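Local structure of similar to yteR (Bacilus subtilis) (Clostridium acetobutylicum, 4WU0) at residues E114-H119 / H125-D130; H109-E114 / F152-H157; I34-E39 / A354-E359; L19-H22 / E26-L29. The protein probably hydrolyses unsaturated rhamnogalacturonan oligosaccharides derived from pectin, as a glycoside hydrolase of family GH105. One frame throughout, in Å; residues are numbered along the deposited sequence.

Contact 1: residues E114-H119 / H125-D130; sequences ENVFWH and HQIWLD
The imidazole of H119, its CG set anti to the backbone N (chi1 -168°), lies on one face of the W128 indole in an offset stack, the planes 8° apart and H119 CD2 3.4 Å from W128 CD2. The overlap is displaced toward the rims, which carries each CB over the other ring; H119 CB stands 3.9 Å from the centroid of the five-membered ring of W128, a CH-pi contact that W128 CB returns over the imidazole. At the edge of the indole, W128 NE1 donates in the ring plane to a lone pair of Q126 OE1 (3.0 Å), while Q126 NE2 is taken by E184. These rings belong to the loop region of an (alpha/alpha)6 barrel, where the chain after helix 93-108 folds back on strand 126-128, half of a two-stranded antiparallel sheet with 177-179, just before helix 129-146.

A second aromatic pair, W118 and H125, lies one and three residues earlier in the two segments. The edge of the six-membered ring of W118 meets the face of H125 with planes at 66°, and the backbone N of H125 sits over one face of the W118 indole. A water joins the pair, accepting from W118 NE1 and bonded to H125 ND1. V116 and I127 cross at about a right angle, V116 CG1 touching I127 CD1 at 3.7 Å. The backbones are tied by H119 N donating to Q126 O (2.9 Å), an oxygen that W118 CA also approaches. H119 ND1 is bonded to a second water 2.9 Å away, which accepts from W128 N at 3.0 Å.

Contact 2: residues H109-E114 / F152-H157; sequences HPRTKE and FDDITH
R111 reaches D154 with a chain extended from CG to NE (chi3 -175°), and D154 holds CG anti to its backbone N (chi1 179°), which swings its carboxylate out from the helix toward the loop. The two groups meet end-on in a bidentate salt bridge. R111 NH1 donates to D154 OD1 at 3.0 Å, nearly straight and in the guanidinium plane, and R111 NH2 to the syn lone pair of D154 OD2 at 2.9 Å. The planes are 35° apart, so the pairing is twisted rather than flat. Each group has another partner, R111 NH1 bonding to N115 O and D154 OD1 to Q158 NE2, which fixes the ion pair from both sides of the contact.

One turn further along the helix, H157 repeats the anti first torsion of D154 and brings its ring edge to the loop backbone. H157 NE2 donates to E114 O at 3.0 Å, a bent bond with the oxygen near the ring plane but the donor tilted from the carbonyl plane. The contact is a surface one. It pins the loop that follows helix 93-108 to the first turns of helix 152-166, which also packs on helix 129-146 through F152, D154 and I155.

Contact 3: residues I34-E39 / A354-E359; sequences IAKVYE and ASYEYE
K36 lies across one face of the Y356 ring, the two side chains crossing at about a right angle. The apolar part of the contact rests on K36 CB, 3.6 Å from Y356 CD1. Beyond it the lysine chain is bent at chi2 and chi3 (-49° and -82°), which keeps it alongside the ring. The modelled closeness of K36 CE to the ring is not reliable, and the CH-pi contact it suggests is therefore doubtful. Y356 holds CG anti to its backbone N (chi1 172°) and thereby spans the gap between the helices.

The helices are 25-41 and 345-360, near opposite ends of the chain. Their meeting is consistent with the closure of the (alpha/alpha)6 ring of this family, in which the last helix returns to the first ones; helix 4-14 packs beside both, touching V37 and S355.

Polar interactions gather at the far end of the tyrosine. Y356 OH lies 2.7 Å from E39 OE1, a weak hydrogen bond at best, its proton not settled. The extended E39 side chain places its carboxylate steeply against the ring. Within helix 25-41, K36 NZ forms a salt bridge with E39 OE2 at 3.1 Å, meeting that oxygen on its syn side. On helix 345-360, E357 is instead paired with R279.

Contact 4: residues L19-H22 / E26-L29; sequences LTDH and EYGL
The ring of Y27 lies with one face against L19, whose CA is centred over it, 3.6 Å from the centroid and 9° off the ring normal. L19 CD2 meets Y27 CD1 at 3.6 Å. With CG anti to its carbonyl carbon (chi1 -60°), Y27 projects from the first turn of helix 25-41 into the preceding loop, where residues 19-22 curl past its face and its hydroxyl end. The contact thus folds the loop between helices 4-14 and 25-41 over the start of the latter.

At the phenol end, D21 crosses Y27 at about a right angle, and Y27 OH donates to D21 OD1 at 2.6 Å. The H22 ring is inclined to the tyrosine ring, planes at 67°, with the edge at its CE1 directed at Y27 OH. In a His-carboxylate hydrogen bond, H22 ND1 donates to the same D21 OD1 at 3.0 Å, arriving from the opposite face of the carboxylate plane to the hydroxyl. A water bonded to H22 NE2 donates to E26 OE1, linking loop and helix a second time.

L19 O, buried beside Y27, has no polar partner in the model. D21 OD1, by contrast, takes two donors, an arrangement that would probably stabilise its negative charge and hold the phenol and imidazole in place.

Contacts 1 and 2 form one continuous patch. They share E114, their centres are 9 Å apart, and W118 O of contact 1 lies 2.8 Å from H109 NE2 of contact 2 in a probable hydrogen bond, so the loop held against helix 152-166 also carries the rings that pack on H125 and on W128 of strand 126-128. Contacts 3 and 4 both use helix 25-41, with centres 18 Å apart and nearest atoms about 5 Å apart. Contact 4 approaches contact 1 to about 9 Å between nearest atoms. Contact 3 lies across the centre of the chain from contacts 1 and 2; the centres of contacts 1 and 3 are about 30 Å apart. None of the four includes a bound ligand.

Contact 1: residues E114-H119 / H125-D130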
loop_
_atom_site.group_PDB
_atom_site.type_symbol
_atom_site.label_atom_id
_atom_site.label_comp_id
_atom_site.label_asym_id
_atom_site.label_seq_id
_atom_site.Cartn_x
_atom_site.Cartn_y
_atom_site.Cartn_z
ATOM N N GLU A 114 19.522 -8.221 9.114
ATOM C CA GLU A 114 18.734 -7.665 10.221
ATOM C C GLU A 114 17.297 -8.187 10.257
ATOM O O GLU A 114 16.410 -7.565 10.858
ATOM C CB GLU A 114 18.731 -6.146 10.138
ATOM C CG GLU A 114 20.113 -5.546 10.190
ATOM C CD GLU A 114 20.110 -4.072 9.884
ATOM O OE1 GLU A 114 19.748 -3.720 8.736
ATOM O OE2 GLU A 114 20.468 -3.287 10.791
ATOM N N ASN A 115 17.071 -9.322 9.606
ATOM C CA ASN A 115 15.808 -10.057 9.702
ATOM C C ASN A 115 14.602 -9.411 9.051
ATOM O O ASN A 115 13.455 -9.690 9.424
ATOM C CB ASN A 115 15.509 -10.446 11.163
ATOM C CG ASN A 115 16.147 -11.765 11.532
ATOM O OD1 ASN A 115 15.979 -12.755 10.820
ATOM N ND2 ASN A 115 16.930 -11.776 12.616
ATOM N N VAL A 116 14.841 -8.596 8.025
ATOM C CA VAL A 116 13.757 -8.036 7.227
ATOM C C VAL A 116 13.553 -8.904 5.988
ATOM O O VAL A 116 14.518 -9.331 5.358
ATOM C CB VAL A 116 14.069 -6.588 6.804
ATOM C CG1 VAL A 116 12.936 -5.991 6.027
ATOM C CG2 VAL A 116 14.417 -5.742 8.039
ATOM N N PHE A 117 12.309 -9.192 5.643
ATOM C CA PHE A 117 12.027 -9.948 4.420
ATOM C C PHE A 117 12.685 -9.289 3.187
ATOM O O PHE A 117 12.512 -8.084 2.937
ATOM C CB PHE A 117 10.520 -9.981 4.148
ATOM C CG PHE A 117 9.688 -10.666 5.214
ATOM C CD1 PHE A 117 10.044 -11.907 5.725
ATOM C CD2 PHE A 117 8.513 -10.081 5.653
ATOM C CE1 PHE A 117 9.248 -12.534 6.688
ATOM C CE2 PHE A 117 7.711 -10.694 6.595
ATOM C CZ PHE A 117 8.079 -11.923 7.115
ATOM N N TRP A 118 13.383 -10.082 2.397
ATOM C CA TRP A 118 13.726 -9.678 1.045
ATOM C C TRP A 118 12.440 -9.368 0.266
ATOM O O TRP A 118 11.422 -10.037 0.415
ATOM C CB TRP A 118 14.406 -10.808 0.282
ATOM C CG TRP A 118 15.763 -11.202 0.736
ATOM C CD1 TRP A 118 16.494 -10.664 1.763
ATOM C CD2 TRP A 118 16.581 -12.218 0.150
ATOM N NE1 TRP A 118 17.717 -11.292 1.850
ATOM C CE2 TRP A 118 17.787 -12.265 0.885
ATOM C CE3 TRP A 118 16.399 -13.113 -0.911
ATOM C CZ2 TRP A 118 18.816 -13.142 0.568
ATOM C CZ3 TRP A 118 17.419 -13.998 -1.219
ATOM C CH2 TRP A 118 18.611 -14.011 -0.477
ATOM N N HIS A 119 12.502 -8.367 -0.590
ATOM C CA HIS A 119 11.342 -8.019 -1.393
ATOM C C HIS A 119 10.863 -9.222 -2.254
ATOM O O HIS A 119 9.653 -9.538 -2.298
ATOM C CB HIS A 119 11.653 -6.820 -2.270
ATOM C CG HIS A 119 10.427 -6.250 -2.885
ATOM N ND1 HIS A 119 9.395 -5.763 -2.111
ATOM C CD2 HIS A 119 10.023 -6.159 -4.172
ATOM C CE1 HIS A 119 8.408 -5.384 -2.902
ATOM N NE2 HIS A 119 8.766 -5.612 -4.154
ATOM N N HIS A 125 18.700 -9.552 -0.817
ATOM C CA HIS A 125 19.298 -8.546 0.061
ATOM C C HIS A 125 18.614 -7.195 -0.027
ATOM O O HIS A 125 19.130 -6.229 0.518
ATOM C CB HIS A 125 20.801 -8.370 -0.213
ATOM C CG HIS A 125 21.522 -9.655 -0.465
ATOM N ND1 HIS A 125 21.623 -10.650 0.480
ATOM C CD2 HIS A 125 22.147 -10.119 -1.569
ATOM C CE1 HIS A 125 22.295 -11.671 -0.026
ATOM N NE2 HIS A 125 22.630 -11.370 -1.265
ATOM N N GLN A 126 17.454 -7.134 -0.683
ATOM C CA GLN A 126 16.794 -5.852 -0.951
ATOM C C GLN A 126 15.550 -5.637 -0.104
ATOM O O GLN A 126 14.721 -6.530 0.042
ATOM C CB GLN A 126 16.422 -5.736 -2.428
ATOM C CG GLN A 126 17.632 -5.727 -3.330
ATOM C CD GLN A 126 17.296 -5.744 -4.796
ATOM O OE1 GLN A 126 16.300 -5.148 -5.240
ATOM N NE2 GLN A 126 18.123 -6.444 -5.572
ATOM N N ILE A 127 15.427 -4.429 0.441
ATOM C CA ILE A 127 14.215 -3.998 1.111
ATOM C C ILE A 127 13.617 -2.889 0.258
ATOM O O ILE A 127 14.260 -1.867 0.049
ATOM C CB ILE A 127 14.482 -3.429 2.508
ATOM C CG1 ILE A 127 15.160 -4.487 3.392
ATOM C CG2 ILE A 127 13.163 -2.949 3.138
ATOM C CD1 ILE A 127 15.698 -3.943 4.705
ATOM N N TRP A 128 12.403 -3.081 -0.243
ATOM C CA TRP A 128 11.663 -2.003 -0.909
ATOM C C TRP A 128 10.493 -1.595 -0.023
ATOM O O TRP A 128 9.865 -2.452 0.627
ATOM C CB TRP A 128 11.074 -2.433 -2.251
ATOM C CG TRP A 128 11.991 -3.024 -3.296
ATOM C CD1 TRP A 128 13.252 -3.541 -3.136
ATOM C CD2 TRP A 128 11.661 -3.190 -4.679
ATOM N NE1 TRP A 128 13.721 -4.007 -4.351
ATOM C CE2 TRP A 128 12.761 -3.807 -5.307
ATOM C CE3 TRP A 128 10.536 -2.878 -5.445
ATOM C CZ2 TRP A 128 12.767 -4.113 -6.667
ATOM C CZ3 TRP A 128 10.547 -3.176 -6.784
ATOM C CH2 TRP A 128 11.649 -3.790 -7.389
ATOM N N LEU A 129 10.201 -0.297 0.024
ATOM C CA LEU A 129 9.129 0.184 0.902
ATOM C C LEU A 129 7.818 -0.544 0.609
ATOM O O LEU A 129 7.055 -0.841 1.547
ATOM C CB LEU A 129 8.913 1.695 0.747
ATOM C CG LEU A 129 10.004 2.629 1.273
ATOM C CD1 LEU A 129 9.631 4.064 1.093
ATOM C CD2 LEU A 129 10.289 2.322 2.740
ATOM N N ASP A 130 7.532 -0.792 -0.673
ATOM C CA ASP A 130 6.308 -1.476 -1.069
ATOM C C ASP A 130 6.067 -2.720 -0.217
ATOM O O ASP A 130 4.933 -3.006 0.151
ATOM C CB ASP A 130 6.326 -1.949 -2.551
ATOM C CG ASP A 130 6.818 -0.911 -3.541
ATOM O OD1 ASP A 130 7.793 -0.216 -3.267
ATOM O OD2 ASP A 130 6.223 -0.819 -4.643
HETATM O O HOH W 1 20.558 -10.468 2.926
HETATM O O HOH W 2 10.365 -5.090 0.511
#

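Contact 2: residues H109-E114 / F152-H157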
loop_
_atom_site.group_PDB
_atom_site.type_symbol
_atom_site.label_atom_id
_atom_site.label_comp_id
_atom_site.label_asym_id
_atom_site.label_seq_id
_atom_site.Cartn_x
_atom_site.Cartn_y
_atom_site.Cartn_z
ATOM N N HIS A 109 10.603 -17.473 4.102
ATOM C CA HIS A 109 10.870 -16.353 3.213
ATOM C C HIS A 109 12.213 -15.738 3.598
ATOM O O HIS A 109 12.467 -15.525 4.781
ATOM C CB HIS A 109 9.765 -15.303 3.329
ATOM C CG HIS A 109 9.840 -14.226 2.296
ATOM N ND1 HIS A 109 8.968 -14.155 1.234
ATOM C CD2 HIS A 109 10.680 -13.171 2.161
ATOM C CE1 HIS A 109 9.272 -13.114 0.480
ATOM N NE2 HIS A 109 10.306 -12.495 1.026
ATOM N N PRO A 110 13.103 -15.522 2.615
ATOM C CA PRO A 110 14.457 -15.090 2.964
ATOM C C PRO A 110 14.511 -13.707 3.586
ATOM O O PRO A 110 13.693 -12.841 3.262
ATOM C CB PRO A 110 15.213 -15.132 1.621
ATOM C CG PRO A 110 14.142 -15.043 0.580
ATOM C CD PRO A 110 12.961 -15.765 1.172
ATOM N N ARG A 111 15.488 -13.515 4.463
ATOM C CA ARG A 111 15.617 -12.280 5.229
ATOM C C ARG A 111 17.009 -11.683 5.139
ATOM O O ARG A 111 17.996 -12.394 4.907
ATOM C CB ARG A 111 15.290 -12.541 6.690
ATOM C CG ARG A 111 13.827 -12.839 6.944
ATOM C CD ARG A 111 13.650 -13.397 8.314
ATOM N NE ARG A 111 12.292 -13.841 8.647
ATOM C CZ ARG A 111 11.423 -13.162 9.391
ATOM N NH1 ARG A 111 11.712 -11.948 9.852
ATOM N NH2 ARG A 111 10.244 -13.707 9.679
ATOM N N THR A 112 17.078 -10.369 5.336
ATOM C CA THR A 112 18.352 -9.661 5.380
ATOM C C THR A 112 19.071 -9.977 6.679
ATOM O O THR A 112 18.537 -10.682 7.551
ATOM C CB THR A 112 18.157 -8.147 5.339
ATOM O OG1 THR A 112 17.462 -7.750 6.525
ATOM C CG2 THR A 112 17.356 -7.733 4.120
ATOM N N LYS A 113 20.283 -9.464 6.817
ATOM C CA LYS A 113 21.087 -9.724 8.008
ATOM C C LYS A 113 20.386 -9.219 9.278
ATOM O O LYS A 113 20.624 -9.733 10.381
ATOM C CB LYS A 113 22.484 -9.104 7.862
ATOM C CG LYS A 113 22.505 -7.598 7.987
ATOM C CD LYS A 113 23.916 -6.970 7.862
ATOM C CE LYS A 113 24.616 -7.296 6.547
ATOM N NZ LYS A 113 25.797 -6.404 6.309
ATOM N N GLU A 114 19.522 -8.221 9.114
ATOM C CA GLU A 114 18.734 -7.665 10.221
ATOM C C GLU A 114 17.297 -8.187 10.257
ATOM O O GLU A 114 16.410 -7.565 10.858
ATOM C CB GLU A 114 18.731 -6.146 10.138
ATOM C CG GLU A 114 20.113 -5.546 10.190
ATOM C CD GLU A 114 20.110 -4.072 9.884
ATOM O OE1 GLU A 114 19.748 -3.720 8.736
ATOM O OE2 GLU A 114 20.468 -3.287 10.791
ATOM N N PHE A 152 4.268 -10.307 16.743
ATOM C CA PHE A 152 4.261 -8.872 16.446
ATOM C C PHE A 152 5.662 -8.249 16.592
ATOM O O PHE A 152 5.958 -7.241 15.939
ATOM C CB PHE A 152 3.271 -8.123 17.347
ATOM C CG PHE A 152 1.824 -8.325 16.984
ATOM C CD1 PHE A 152 1.355 -8.009 15.727
ATOM C CD2 PHE A 152 0.908 -8.764 17.937
ATOM C CE1 PHE A 152 0.014 -8.172 15.399
ATOM C CE2 PHE A 152 -0.438 -8.920 17.608
ATOM C CZ PHE A 152 -0.874 -8.619 16.331
ATOM N N ASP A 153 6.509 -8.810 17.450
ATOM C CA ASP A 153 7.857 -8.272 17.657
ATOM C C ASP A 153 8.667 -8.316 16.366
ATOM O O ASP A 153 9.477 -7.435 16.103
ATOM C CB ASP A 153 8.635 -9.099 18.701
ATOM C CG ASP A 153 8.109 -8.961 20.125
ATOM O OD1 ASP A 153 7.067 -8.315 20.369
ATOM O OD2 ASP A 153 8.758 -9.551 21.025
ATOM N N ASP A 154 8.462 -9.376 15.594
ATOM C CA ASP A 154 9.126 -9.571 14.306
ATOM C C ASP A 154 8.674 -8.469 13.363
ATOM O O ASP A 154 9.494 -7.764 12.774
ATOM C CB ASP A 154 8.745 -10.961 13.780
ATOM C CG ASP A 154 9.340 -11.291 12.418
ATOM O OD1 ASP A 154 10.006 -10.444 11.781
ATOM O OD2 ASP A 154 9.109 -12.432 11.982
ATOM N N ILE A 155 7.361 -8.308 13.260
ATOM C CA ILE A 155 6.755 -7.319 12.389
ATOM C C ILE A 155 7.228 -5.909 12.721
ATOM O O ILE A 155 7.647 -5.157 11.824
ATOM C CB ILE A 155 5.228 -7.423 12.486
ATOM C CG1 ILE A 155 4.777 -8.741 11.840
ATOM C CG2 ILE A 155 4.522 -6.216 11.846
ATOM C CD1 ILE A 155 3.504 -9.303 12.432
ATOM N N THR A 156 7.166 -5.522 13.987
ATOM C CA THR A 156 7.553 -4.158 14.331
ATOM C C THR A 156 9.039 -3.919 14.063
ATOM O O THR A 156 9.432 -2.859 13.596
ATOM C CB THR A 156 7.192 -3.789 15.783
ATOM O OG1 THR A 156 7.795 -4.698 16.703
ATOM C CG2 THR A 156 5.689 -3.828 15.964
ATOM N N HIS A 157 9.867 -4.907 14.363
ATOM C CA HIS A 157 11.304 -4.813 14.075
ATOM C C HIS A 157 11.539 -4.528 12.591
ATOM O O HIS A 157 12.431 -3.743 12.222
ATOM C CB HIS A 157 11.976 -6.128 14.471
ATOM C CG HIS A 157 13.451 -6.166 14.220
ATOM N ND1 HIS A 157 14.365 -5.506 15.016
ATOM C CD2 HIS A 157 14.172 -6.795 13.262
ATOM C CE1 HIS A 157 15.585 -5.740 14.569
ATOM N NE2 HIS A 157 15.494 -6.515 13.501
#

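Contact 3: residues I34-E39 / A354-E359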
loop_
_atom_site.group_PDB
_atom_site.type_symbol
_atom_site.label_atom_id
_atom_site.label_comp_id
_atom_site.label_asym_id
_atom_site.label_seq_id
_atom_site.Cartn_x
_atom_site.Cartn_y
_atom_site.Cartn_z
ATOM N N ILE A 34 -13.429 -1.825 -1.534
ATOM C CA ILE A 34 -14.827 -2.182 -1.763
ATOM C C ILE A 34 -15.442 -2.774 -0.484
ATOM O O ILE A 34 -16.619 -2.594 -0.198
ATOM C CB ILE A 34 -14.978 -3.102 -2.995
ATOM C CG1 ILE A 34 -14.599 -2.307 -4.255
ATOM C CG2 ILE A 34 -16.413 -3.618 -3.109
ATOM C CD1 ILE A 34 -14.544 -3.117 -5.524
ATOM N N ALA A 35 -14.632 -3.466 0.306
ATOM C CA ALA A 35 -15.129 -4.039 1.546
ATOM C C ALA A 35 -15.576 -2.956 2.526
ATOM O O ALA A 35 -16.504 -3.178 3.301
ATOM C CB ALA A 35 -14.106 -4.954 2.182
ATOM N N LYS A 36 -14.945 -1.780 2.487
ATOM C CA LYS A 36 -15.395 -0.677 3.339
ATOM C C LYS A 36 -16.762 -0.148 2.892
ATOM O O LYS A 36 -17.575 0.276 3.714
ATOM C CB LYS A 36 -14.381 0.465 3.361
ATOM C CG LYS A 36 -12.994 0.098 3.883
ATOM C CD LYS A 36 -12.978 -0.664 5.193
ATOM C CE LYS A 36 -13.098 0.228 6.403
ATOM N NZ LYS A 36 -12.804 -0.520 7.671
ATOM N N VAL A 37 -17.014 -0.184 1.589
ATOM C CA VAL A 37 -18.303 0.233 1.065
ATOM C C VAL A 37 -19.384 -0.762 1.481
ATOM O O VAL A 37 -20.477 -0.361 1.864
ATOM C CB VAL A 37 -18.246 0.407 -0.458
ATOM C CG1 VAL A 37 -19.616 0.721 -1.028
ATOM C CG2 VAL A 37 -17.254 1.491 -0.785
ATOM N N TYR A 38 -19.057 -2.056 1.465
ATOM C CA TYR A 38 -19.944 -3.076 2.011
ATOM C C TYR A 38 -20.253 -2.797 3.483
ATOM O O TYR A 38 -21.411 -2.847 3.910
ATOM C CB TYR A 38 -19.340 -4.480 1.860
ATOM C CG TYR A 38 -20.186 -5.529 2.517
ATOM C CD1 TYR A 38 -21.510 -5.711 2.145
ATOM C CD2 TYR A 38 -19.668 -6.336 3.519
ATOM C CE1 TYR A 38 -22.304 -6.674 2.768
ATOM C CE2 TYR A 38 -20.446 -7.293 4.135
ATOM C CZ TYR A 38 -21.761 -7.456 3.758
ATOM O OH TYR A 38 -22.508 -8.436 4.376
ATOM N N GLU A 39 -19.220 -2.471 4.249
ATOM C CA GLU A 39 -19.361 -2.228 5.682
ATOM C C GLU A 39 -20.382 -1.137 5.975
ATOM O O GLU A 39 -21.246 -1.311 6.844
ATOM C CB GLU A 39 -18.002 -1.831 6.271
ATOM C CG GLU A 39 -17.979 -1.506 7.761
ATOM C CD GLU A 39 -16.573 -1.153 8.235
ATOM O OE1 GLU A 39 -16.419 -0.189 9.018
ATOM O OE2 GLU A 39 -15.618 -1.834 7.803
ATOM N N ALA A 354 -9.210 6.192 1.140
ATOM C CA ALA A 354 -9.186 7.591 1.555
ATOM C C ALA A 354 -10.595 8.145 1.633
ATOM O O ALA A 354 -10.917 8.900 2.548
ATOM C CB ALA A 354 -8.342 8.413 0.572
ATOM N N SER A 355 -11.427 7.808 0.654
ATOM C CA SER A 355 -12.802 8.299 0.633
ATOM C C SER A 355 -13.570 7.813 1.854
ATOM O O SER A 355 -14.295 8.573 2.485
ATOM C CB SER A 355 -13.517 7.817 -0.625
ATOM O OG SER A 355 -12.886 8.318 -1.786
ATOM N N TYR A 356 -13.407 6.538 2.192
ATOM C CA TYR A 356 -14.076 5.993 3.359
ATOM C C TYR A 356 -13.649 6.767 4.609
ATOM O O TYR A 356 -14.490 7.132 5.429
ATOM C CB TYR A 356 -13.770 4.502 3.502
ATOM C CG TYR A 356 -14.272 3.895 4.789
ATOM C CD1 TYR A 356 -15.594 3.520 4.927
ATOM C CD2 TYR A 356 -13.421 3.724 5.871
ATOM C CE1 TYR A 356 -16.068 2.978 6.116
ATOM C CE2 TYR A 356 -13.889 3.188 7.072
ATOM C CZ TYR A 356 -15.208 2.814 7.176
ATOM O OH TYR A 356 -15.679 2.274 8.353
ATOM N N GLU A 357 -12.354 7.029 4.750
ATOM C CA GLU A 357 -11.872 7.727 5.953
ATOM C C GLU A 357 -12.376 9.168 5.994
ATOM O O GLU A 357 -12.708 9.681 7.050
ATOM C CB GLU A 357 -10.350 7.736 6.026
ATOM C CG GLU A 357 -9.720 6.380 6.336
ATOM C CD GLU A 357 -9.906 5.926 7.783
ATOM O OE1 GLU A 357 -10.157 6.761 8.685
ATOM O OE2 GLU A 357 -9.795 4.697 8.020
ATOM N N TYR A 358 -12.383 9.825 4.842
ATOM C CA TYR A 358 -12.876 11.196 4.757
ATOM C C TYR A 358 -14.336 11.270 5.169
ATOM O O TYR A 358 -14.735 12.120 5.964
ATOM C CB TYR A 358 -12.733 11.715 3.330
ATOM C CG TYR A 358 -13.274 13.108 3.141
ATOM C CD1 TYR A 358 -12.502 14.204 3.440
ATOM C CD2 TYR A 358 -14.551 13.313 2.643
ATOM C CE1 TYR A 358 -12.985 15.486 3.253
ATOM C CE2 TYR A 358 -15.045 14.586 2.462
ATOM C CZ TYR A 358 -14.254 15.664 2.760
ATOM O OH TYR A 358 -14.730 16.960 2.594
ATOM N N GLU A 359 -15.130 10.362 4.623
ATOM C CA GLU A 359 -16.548 10.328 4.920
ATOM C C GLU A 359 -16.770 10.074 6.401
ATOM O O GLU A 359 -17.654 10.654 7.015
ATOM C CB GLU A 359 -17.220 9.251 4.074
ATOM C CG GLU A 359 -17.231 9.600 2.585
ATOM C CD GLU A 359 -17.305 8.390 1.681
ATOM O OE1 GLU A 359 -17.612 7.272 2.160
ATOM O OE2 GLU A 359 -17.015 8.546 0.475
#

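Contact 4: residues L19-H22 / E26-L29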
loop_
_atom_site.group_PDB
_atom_site.type_symbol
_atom_site.label_atom_id
_atom_site.label_comp_id
_atom_site.label_asym_id
_atom_site.label_seq_id
_atom_site.Cartn_x
_atom_site.Cartn_y
_atom_site.Cartn_z
ATOM N N LEU A 19 -9.596 -7.352 -12.397
ATOM C CA LEU A 19 -9.057 -7.686 -11.092
ATOM C C LEU A 19 -8.732 -9.168 -10.988
ATOM O O LEU A 19 -8.523 -9.678 -9.885
ATOM C CB LEU A 19 -10.072 -7.318 -9.996
ATOM C CG LEU A 19 -10.523 -5.858 -9.945
ATOM C CD1 LEU A 19 -11.694 -5.678 -8.997
ATOM C CD2 LEU A 19 -9.353 -4.946 -9.524
ATOM N N THR A 20 -8.677 -9.855 -12.132
ATOM C CA THR A 20 -8.674 -11.327 -12.147
ATOM C C THR A 20 -7.624 -11.984 -13.061
ATOM O O THR A 20 -7.659 -13.200 -13.237
ATOM C CB THR A 20 -10.088 -11.859 -12.529
ATOM O OG1 THR A 20 -10.543 -11.216 -13.722
ATOM C CG2 THR A 20 -11.100 -11.566 -11.393
ATOM N N ASP A 21 -6.689 -11.212 -13.622
ATOM C CA ASP A 21 -5.784 -11.743 -14.649
ATOM C C ASP A 21 -4.452 -12.262 -14.123
ATOM O O ASP A 21 -3.702 -12.921 -14.853
ATOM C CB ASP A 21 -5.575 -10.751 -15.807
ATOM C CG ASP A 21 -4.877 -9.487 -15.401
ATOM O OD1 ASP A 21 -4.695 -9.260 -14.189
ATOM O OD2 ASP A 21 -4.548 -8.687 -16.321
ATOM N N HIS A 22 -4.177 -12.011 -12.848
ATOM C CA HIS A 22 -3.014 -12.598 -12.175
ATOM C C HIS A 22 -3.199 -12.384 -10.686
ATOM O O HIS A 22 -4.081 -11.637 -10.293
ATOM C CB HIS A 22 -1.692 -11.990 -12.672
ATOM C CG HIS A 22 -1.426 -10.595 -12.193
ATOM N ND1 HIS A 22 -2.081 -9.495 -12.698
ATOM C CD2 HIS A 22 -0.525 -10.115 -11.304
ATOM C CE1 HIS A 22 -1.635 -8.402 -12.099
ATOM N NE2 HIS A 22 -0.688 -8.752 -11.252
ATOM N N GLU A 26 -2.555 -5.491 -6.096
ATOM C CA GLU A 26 -3.397 -4.314 -6.236
ATOM C C GLU A 26 -4.866 -4.691 -6.346
ATOM O O GLU A 26 -5.745 -3.860 -6.150
ATOM C CB GLU A 26 -2.940 -3.441 -7.428
ATOM C CG GLU A 26 -3.116 -4.029 -8.812
ATOM C CD GLU A 26 -1.941 -4.864 -9.298
ATOM O OE1 GLU A 26 -1.268 -5.524 -8.480
ATOM O OE2 GLU A 26 -1.689 -4.862 -10.531
ATOM N N TYR A 27 -5.144 -5.952 -6.666
ATOM C CA TYR A 27 -6.515 -6.413 -6.774
ATOM C C TYR A 27 -7.121 -6.625 -5.382
ATOM O O TYR A 27 -8.227 -6.165 -5.107
ATOM C CB TYR A 27 -6.567 -7.686 -7.633
ATOM C CG TYR A 27 -6.041 -7.499 -9.042
ATOM C CD1 TYR A 27 -5.996 -6.248 -9.633
ATOM C CD2 TYR A 27 -5.606 -8.588 -9.788
ATOM C CE1 TYR A 27 -5.530 -6.087 -10.947
ATOM C CE2 TYR A 27 -5.121 -8.443 -11.075
ATOM C CZ TYR A 27 -5.113 -7.180 -11.654
ATOM O OH TYR A 27 -4.646 -7.017 -12.934
ATOM N N GLY A 28 -6.384 -7.264 -4.476
ATOM C CA GLY A 28 -6.826 -7.345 -3.090
ATOM C C GLY A 28 -6.980 -5.965 -2.466
ATOM O O GLY A 28 -7.897 -5.720 -1.680
ATOM N N LEU A 29 -6.061 -5.068 -2.795
ATOM C CA LEU A 29 -6.118 -3.691 -2.303
ATOM C C LEU A 29 -7.437 -2.994 -2.709
ATOM O O LEU A 29 -8.084 -2.322 -1.899
ATOM C CB LEU A 29 -4.928 -2.914 -2.847
ATOM C CG LEU A 29 -4.860 -1.406 -2.669
ATOM C CD1 LEU A 29 -4.870 -0.971 -1.214
ATOM C CD2 LEU A 29 -3.605 -0.896 -3.360
HETATM O O HOH W 3 0.744 -6.934 -9.593
#